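Local coordinates for SusD family protein (Bacteroides uniformis, PDB 7KV1), which probably binds beta-glucans at the bacterial cell surface, as a SusD-like surface glycan-binding protein of a human gut symbiont, at residues N72-G86 with W334-M346. Residues are numbered along the deposited sequence; the frame is centred on the assembly and turned at random.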
loop_
_atom_site.group_PDB
_atom_site.type_symbol
_atom_site.label_atom_id
_atom_site.label_comp_id
_atom_site.label_asym_id
_atom_site.label_seq_id
_atom_site.Cartn_x
_atom_site.Cartn_y
_atom_site.Cartn_z
ATOM N N ASN A 72 -5.238 2.066 -0.976
ATOM C CA ASN A 72 -5.462 0.729 -1.587
ATOM C C ASN A 72 -6.186 0.927 -2.920
ATOM O O ASN A 72 -5.847 0.182 -3.865
ATOM C CB ASN A 72 -6.131 -0.292 -0.649
ATOM C CG ASN A 72 -7.517 0.099 -0.175
ATOM O OD1 ASN A 72 -7.815 1.290 -0.008
ATOM N ND2 ASN A 72 -8.373 -0.899 0.076
ATOM N N ILE A 73 -7.117 1.893 -3.034
ATOM C CA ILE A 73 -7.771 2.204 -4.333
ATOM C C ILE A 73 -6.654 2.596 -5.317
ATOM O O ILE A 73 -6.612 2.036 -6.423
ATOM C CB ILE A 73 -8.876 3.279 -4.217
ATOM C CG1 ILE A 73 -10.055 2.775 -3.377
ATOM C CG2 ILE A 73 -9.309 3.721 -5.593
ATOM C CD1 ILE A 73 -11.064 3.841 -3.043
ATOM N N ASP A 74 -5.779 3.510 -4.921
ATOM C CA ASP A 74 -4.709 4.039 -5.815
ATOM C C ASP A 74 -3.808 2.873 -6.250
ATOM O O ASP A 74 -3.423 2.819 -7.447
ATOM C CB ASP A 74 -3.932 5.165 -5.131
ATOM C CG ASP A 74 -4.735 6.427 -4.824
ATOM O OD1 ASP A 74 -5.902 6.547 -5.303
ATOM O OD2 ASP A 74 -4.189 7.293 -4.128
ATOM N N GLY A 75 -3.527 1.928 -5.339
ATOM C CA GLY A 75 -2.671 0.771 -5.626
ATOM C C GLY A 75 -3.390 -0.336 -6.389
ATOM O O GLY A 75 -2.708 -1.273 -6.863
ATOM N N GLU A 76 -4.715 -0.274 -6.548
ATOM C CA GLU A 76 -5.471 -1.399 -7.150
ATOM C C GLU A 76 -5.954 -1.006 -8.554
ATOM O O GLU A 76 -5.971 -1.878 -9.437
ATOM C CB GLU A 76 -6.631 -1.826 -6.242
ATOM C CG GLU A 76 -6.220 -2.507 -4.956
ATOM C CD GLU A 76 -5.921 -3.990 -5.072
ATOM O OE1 GLU A 76 -6.060 -4.540 -6.178
ATOM O OE2 GLU A 76 -5.490 -4.565 -4.072
ATOM N N ILE A 77 -6.348 0.240 -8.778
ATOM C CA ILE A 77 -7.103 0.598 -10.016
ATOM C C ILE A 77 -6.289 0.316 -11.278
ATOM O O ILE A 77 -6.917 0.100 -12.317
ATOM C CB ILE A 77 -7.671 2.027 -10.001
ATOM C CG1 ILE A 77 -6.617 3.110 -9.734
ATOM C CG2 ILE A 77 -8.839 2.092 -9.010
ATOM C CD1 ILE A 77 -7.134 4.535 -9.981
ATOM N N MET A 78 -4.965 0.331 -11.243
ATOM C CA MET A 78 -4.172 0.130 -12.479
ATOM C C MET A 78 -3.880 -1.358 -12.658
ATOM O O MET A 78 -3.371 -1.733 -13.734
ATOM C CB MET A 78 -2.906 0.993 -12.449
ATOM C CG MET A 78 -3.269 2.460 -12.535
ATOM S SD MET A 78 -1.868 3.571 -12.497
ATOM C CE MET A 78 -1.478 3.597 -10.743
ATOM N N GLY A 79 -4.353 -2.182 -11.706
ATOM C CA GLY A 79 -4.148 -3.634 -11.677
ATOM C C GLY A 79 -5.316 -4.387 -12.279
ATOM O O GLY A 79 -6.025 -3.798 -13.064
ATOM N N ASP A 80 -5.523 -5.626 -11.859
ATOM C CA ASP A 80 -6.498 -6.556 -12.483
ATOM C C ASP A 80 -7.461 -7.145 -11.459
ATOM O O ASP A 80 -8.175 -8.040 -11.876
ATOM C CB ASP A 80 -5.798 -7.659 -13.285
ATOM C CG ASP A 80 -4.839 -8.510 -12.469
ATOM O OD1 ASP A 80 -4.537 -8.136 -11.248
ATOM O OD2 ASP A 80 -4.399 -9.537 -13.049
ATOM N N ASN A 81 -7.539 -6.624 -10.227
ATOM C CA ASN A 81 -8.425 -7.234 -9.192
ATOM C C ASN A 81 -9.854 -6.641 -9.255
ATOM O O ASN A 81 -10.837 -7.366 -8.899
ATOM C CB ASN A 81 -7.893 -7.050 -7.779
ATOM C CG ASN A 81 -6.771 -8.002 -7.419
ATOM O OD1 ASN A 81 -6.720 -9.124 -7.941
ATOM N ND2 ASN A 81 -5.877 -7.538 -6.549
ATOM N N PHE A 82 -9.972 -5.371 -9.622
ATOM C CA PHE A 82 -11.221 -4.579 -9.435
ATOM C C PHE A 82 -11.587 -3.867 -10.728
ATOM O O PHE A 82 -10.732 -3.629 -11.574
ATOM C CB PHE A 82 -11.035 -3.515 -8.350
ATOM C CG PHE A 82 -10.844 -4.110 -6.981
ATOM C CD1 PHE A 82 -11.951 -4.452 -6.207
ATOM C CD2 PHE A 82 -9.570 -4.440 -6.525
ATOM C CE1 PHE A 82 -11.786 -5.061 -4.977
ATOM C CE2 PHE A 82 -9.413 -5.008 -5.271
ATOM C CZ PHE A 82 -10.516 -5.341 -4.510
ATOM N N TRP A 83 -12.830 -3.412 -10.796
ATOM C CA TRP A 83 -13.239 -2.328 -11.710
ATOM C C TRP A 83 -13.226 -1.042 -10.877
ATOM O O TRP A 83 -13.229 -1.121 -9.630
ATOM C CB TRP A 83 -14.612 -2.617 -12.316
ATOM C CG TRP A 83 -14.772 -3.940 -12.985
ATOM C CD1 TRP A 83 -15.673 -4.899 -12.651
ATOM C CD2 TRP A 83 -14.047 -4.438 -14.134
ATOM N NE1 TRP A 83 -15.577 -5.947 -13.515
ATOM C CE2 TRP A 83 -14.576 -5.720 -14.421
ATOM C CE3 TRP A 83 -12.987 -3.955 -14.915
ATOM C CZ2 TRP A 83 -14.094 -6.524 -15.454
ATOM C CZ3 TRP A 83 -12.518 -4.737 -15.953
ATOM C CH2 TRP A 83 -13.071 -6.000 -16.220
ATOM N N VAL A 84 -13.180 0.101 -11.529
ATOM C CA VAL A 84 -13.195 1.404 -10.824
ATOM C C VAL A 84 -14.602 1.640 -10.252
ATOM O O VAL A 84 -14.684 2.037 -9.078
ATOM C CB VAL A 84 -12.731 2.538 -11.744
ATOM C CG1 VAL A 84 -12.947 3.900 -11.100
ATOM C CG2 VAL A 84 -11.261 2.339 -12.070
ATOM N N GLY A 85 -15.645 1.431 -11.049
ATOM C CA GLY A 85 -17.037 1.630 -10.604
ATOM C C GLY A 85 -17.412 3.103 -10.497
ATOM O O GLY A 85 -16.988 3.911 -11.368
ATOM N N GLY A 86 -18.151 3.464 -9.454
ATOM C CA GLY A 86 -18.790 4.791 -9.332
ATOM C C GLY A 86 -20.068 4.867 -10.136
ATOM O O GLY A 86 -20.509 3.816 -10.677
ATOM N N TRP A 334 -20.891 4.221 -2.372
ATOM C CA TRP A 334 -20.651 4.933 -3.650
ATOM C C TRP A 334 -20.300 3.975 -4.792
ATOM O O TRP A 334 -20.224 4.444 -5.924
ATOM C CB TRP A 334 -19.609 6.011 -3.444
ATOM C CG TRP A 334 -20.096 7.069 -2.503
ATOM C CD1 TRP A 334 -21.342 7.189 -1.943
ATOM C CD2 TRP A 334 -19.334 8.189 -2.031
ATOM N NE1 TRP A 334 -21.369 8.278 -1.111
ATOM C CE2 TRP A 334 -20.169 8.920 -1.163
ATOM C CE3 TRP A 334 -18.027 8.621 -2.233
ATOM C CZ2 TRP A 334 -19.740 10.074 -0.520
ATOM C CZ3 TRP A 334 -17.594 9.754 -1.587
ATOM C CH2 TRP A 334 -18.451 10.480 -0.760
ATOM N N GLY A 335 -20.173 2.685 -4.510
ATOM C CA GLY A 335 -20.082 1.690 -5.590
ATOM C C GLY A 335 -18.765 1.762 -6.353
ATOM O O GLY A 335 -18.736 1.274 -7.474
ATOM N N PHE A 336 -17.703 2.299 -5.763
ATOM C CA PHE A 336 -16.336 2.154 -6.328
ATOM C C PHE A 336 -15.749 0.781 -5.979
ATOM O O PHE A 336 -16.214 0.147 -5.022
ATOM C CB PHE A 336 -15.406 3.249 -5.847
ATOM C CG PHE A 336 -15.800 4.591 -6.378
ATOM C CD1 PHE A 336 -15.500 4.932 -7.684
ATOM C CD2 PHE A 336 -16.469 5.497 -5.571
ATOM C CE1 PHE A 336 -15.848 6.180 -8.171
ATOM C CE2 PHE A 336 -16.852 6.732 -6.081
ATOM C CZ PHE A 336 -16.544 7.063 -7.375
ATOM N N MET A 337 -14.770 0.335 -6.780
ATOM C CA MET A 337 -14.045 -0.947 -6.594
ATOM C C MET A 337 -15.005 -2.128 -6.531
ATOM O O MET A 337 -14.862 -2.980 -5.649
ATOM C CB MET A 337 -13.203 -0.915 -5.320
ATOM C CG MET A 337 -12.172 0.194 -5.338
ATOM S SD MET A 337 -10.597 -0.377 -6.027
ATOM C CE MET A 337 -9.968 -1.263 -4.605
ATOM N N PRO A 338 -15.958 -2.285 -7.486
ATOM C CA PRO A 338 -16.578 -3.580 -7.691
ATOM C C PRO A 338 -15.443 -4.589 -7.887
ATOM O O PRO A 338 -14.501 -4.321 -8.684
ATOM C CB PRO A 338 -17.392 -3.490 -8.980
ATOM C CG PRO A 338 -17.413 -2.044 -9.352
ATOM C CD PRO A 338 -16.450 -1.294 -8.448
ATOM N N MET A 339 -15.538 -5.704 -7.179
ATOM C CA MET A 339 -14.586 -6.817 -7.356
ATOM C C MET A 339 -14.910 -7.590 -8.644
ATOM O O MET A 339 -16.087 -8.029 -8.836
ATOM C CB MET A 339 -14.582 -7.784 -6.175
ATOM C CG MET A 339 -13.406 -8.746 -6.293
ATOM S SD MET A 339 -13.261 -9.758 -4.871
ATOM C CE MET A 339 -12.713 -8.494 -3.732
ATOM N N ARG A 340 -13.888 -7.867 -9.455
ATOM C CA ARG A 340 -14.082 -8.642 -10.714
ATOM C C ARG A 340 -14.472 -10.072 -10.367
ATOM O O ARG A 340 -13.961 -10.612 -9.357
ATOM C CB ARG A 340 -12.857 -8.630 -11.625
ATOM C CG ARG A 340 -12.526 -7.225 -12.081
ATOM C CD ARG A 340 -11.116 -7.004 -12.612
ATOM N NE ARG A 340 -10.896 -7.597 -13.902
ATOM C CZ ARG A 340 -10.111 -7.072 -14.854
ATOM N NH1 ARG A 340 -9.534 -5.884 -14.704
ATOM N NH2 ARG A 340 -9.995 -7.709 -15.995
ATOM N N LEU A 341 -15.326 -10.662 -11.200
ATOM C CA LEU A 341 -15.739 -12.081 -11.054
ATOM C C LEU A 341 -14.501 -12.979 -11.136
ATOM O O LEU A 341 -14.414 -13.981 -10.413
ATOM C CB LEU A 341 -16.754 -12.436 -12.155
ATOM C CG LEU A 341 -17.287 -13.878 -12.133
ATOM C CD1 LEU A 341 -17.867 -14.250 -10.767
ATOM C CD2 LEU A 341 -18.337 -14.077 -13.228
ATOM N N GLU A 342 -13.580 -12.648 -12.017
ATOM C CA GLU A 342 -12.309 -13.381 -12.210
ATOM C C GLU A 342 -11.547 -13.402 -10.876
ATOM O O GLU A 342 -10.935 -14.412 -10.535
ATOM C CB GLU A 342 -11.573 -12.718 -13.385
ATOM C CG GLU A 342 -12.392 -12.632 -14.698
ATOM C CD GLU A 342 -13.607 -11.692 -14.889
ATOM O OE1 GLU A 342 -13.616 -10.538 -14.411
ATOM O OE2 GLU A 342 -14.567 -12.107 -15.595
ATOM N N THR A 343 -11.610 -12.347 -10.079
ATOM C CA THR A 343 -10.932 -12.313 -8.755
ATOM C C THR A 343 -11.598 -13.294 -7.777
ATOM O O THR A 343 -10.883 -13.942 -6.955
ATOM C CB THR A 343 -10.896 -10.887 -8.207
ATOM O OG1 THR A 343 -10.446 -10.068 -9.282
ATOM C CG2 THR A 343 -10.010 -10.738 -6.995
ATOM N N TYR A 344 -12.927 -13.351 -7.772
ATOM C CA TYR A 344 -13.639 -14.352 -6.949
ATOM C C TYR A 344 -13.231 -15.741 -7.452
ATOM O O TYR A 344 -12.860 -16.619 -6.641
ATOM C CB TYR A 344 -15.145 -14.091 -6.978
ATOM C CG TYR A 344 -15.942 -15.155 -6.279
ATOM C CD1 TYR A 344 -16.134 -15.132 -4.907
ATOM C CD2 TYR A 344 -16.463 -16.219 -6.998
ATOM C CE1 TYR A 344 -16.844 -16.136 -4.260
ATOM C CE2 TYR A 344 -17.186 -17.225 -6.373
ATOM C CZ TYR A 344 -17.367 -17.182 -5.001
ATOM O OH TYR A 344 -18.028 -18.200 -4.391
ATOM N N GLN A 345 -13.278 -15.963 -8.759
ATOM C CA GLN A 345 -13.106 -17.336 -9.343
ATOM C C GLN A 345 -11.660 -17.855 -9.245
ATOM O O GLN A 345 -11.476 -19.077 -9.343
ATOM C CB GLN A 345 -13.567 -17.355 -10.804
ATOM C CG GLN A 345 -15.050 -17.087 -10.944
ATOM C CD GLN A 345 -15.487 -17.008 -12.386
ATOM O OE1 GLN A 345 -14.736 -16.623 -13.280
ATOM N NE2 GLN A 345 -16.736 -17.354 -12.609
ATOM N N MET A 346 -10.652 -17.028 -8.960
ATOM C CA MET A 346 -9.244 -17.530 -8.910
ATOM C C MET A 346 -9.029 -18.334 -7.623
ATOM O O MET A 346 -8.071 -19.098 -7.563
ATOM C CB MET A 346 -8.226 -16.385 -8.996
ATOM C CG MET A 346 -8.097 -15.568 -7.713
ATOM S SD MET A 346 -7.127 -14.058 -8.051
ATOM C CE MET A 346 -7.153 -13.301 -6.429
HETATM O O HOH W 1 -16.364 -8.945 -13.445
#
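Paired by isolated antiparallel bridges at F82–M339 and G85–F336, the loop following helix 71-76 and the segment leading into helix 341-345 join two regions far apart in the sequence of the SusD-like fold. Four backbone hydrogen bonds link them: W83 N to P338 O (2.8 Å), M337 N to V84 O, G86 N to G335 O and R340 N to N81 O. N81 O also accepts from T343 OG1 (2.8 Å), so one carbonyl grips the N-cap residue and the first turn of helix 341-345.

Aromatic contacts flank this backbone. The R340 guanidinium lies flat on the six-membered ring of W83, planes 17° apart, in an off-centre cation-pi contact, while R340 CG sits over the five-membered ring, 3.6 Å from its centroid. The bend at chi3 (72°) folds the arginine's end over the indole. With an alanine in place of W83, the R340 guanidinium is likely to lose its stacking surface and be freer to turn. Y498 meets W83 edge-to-face.

M337, bent at chi2 and chi3, lays CE over the centre of the F82 ring, 3.7 Å from its centroid, and touches E76 CB to one side. At the indole's polar edge, a water accepts from both W83 NE1 (3.1 Å) and L341 N.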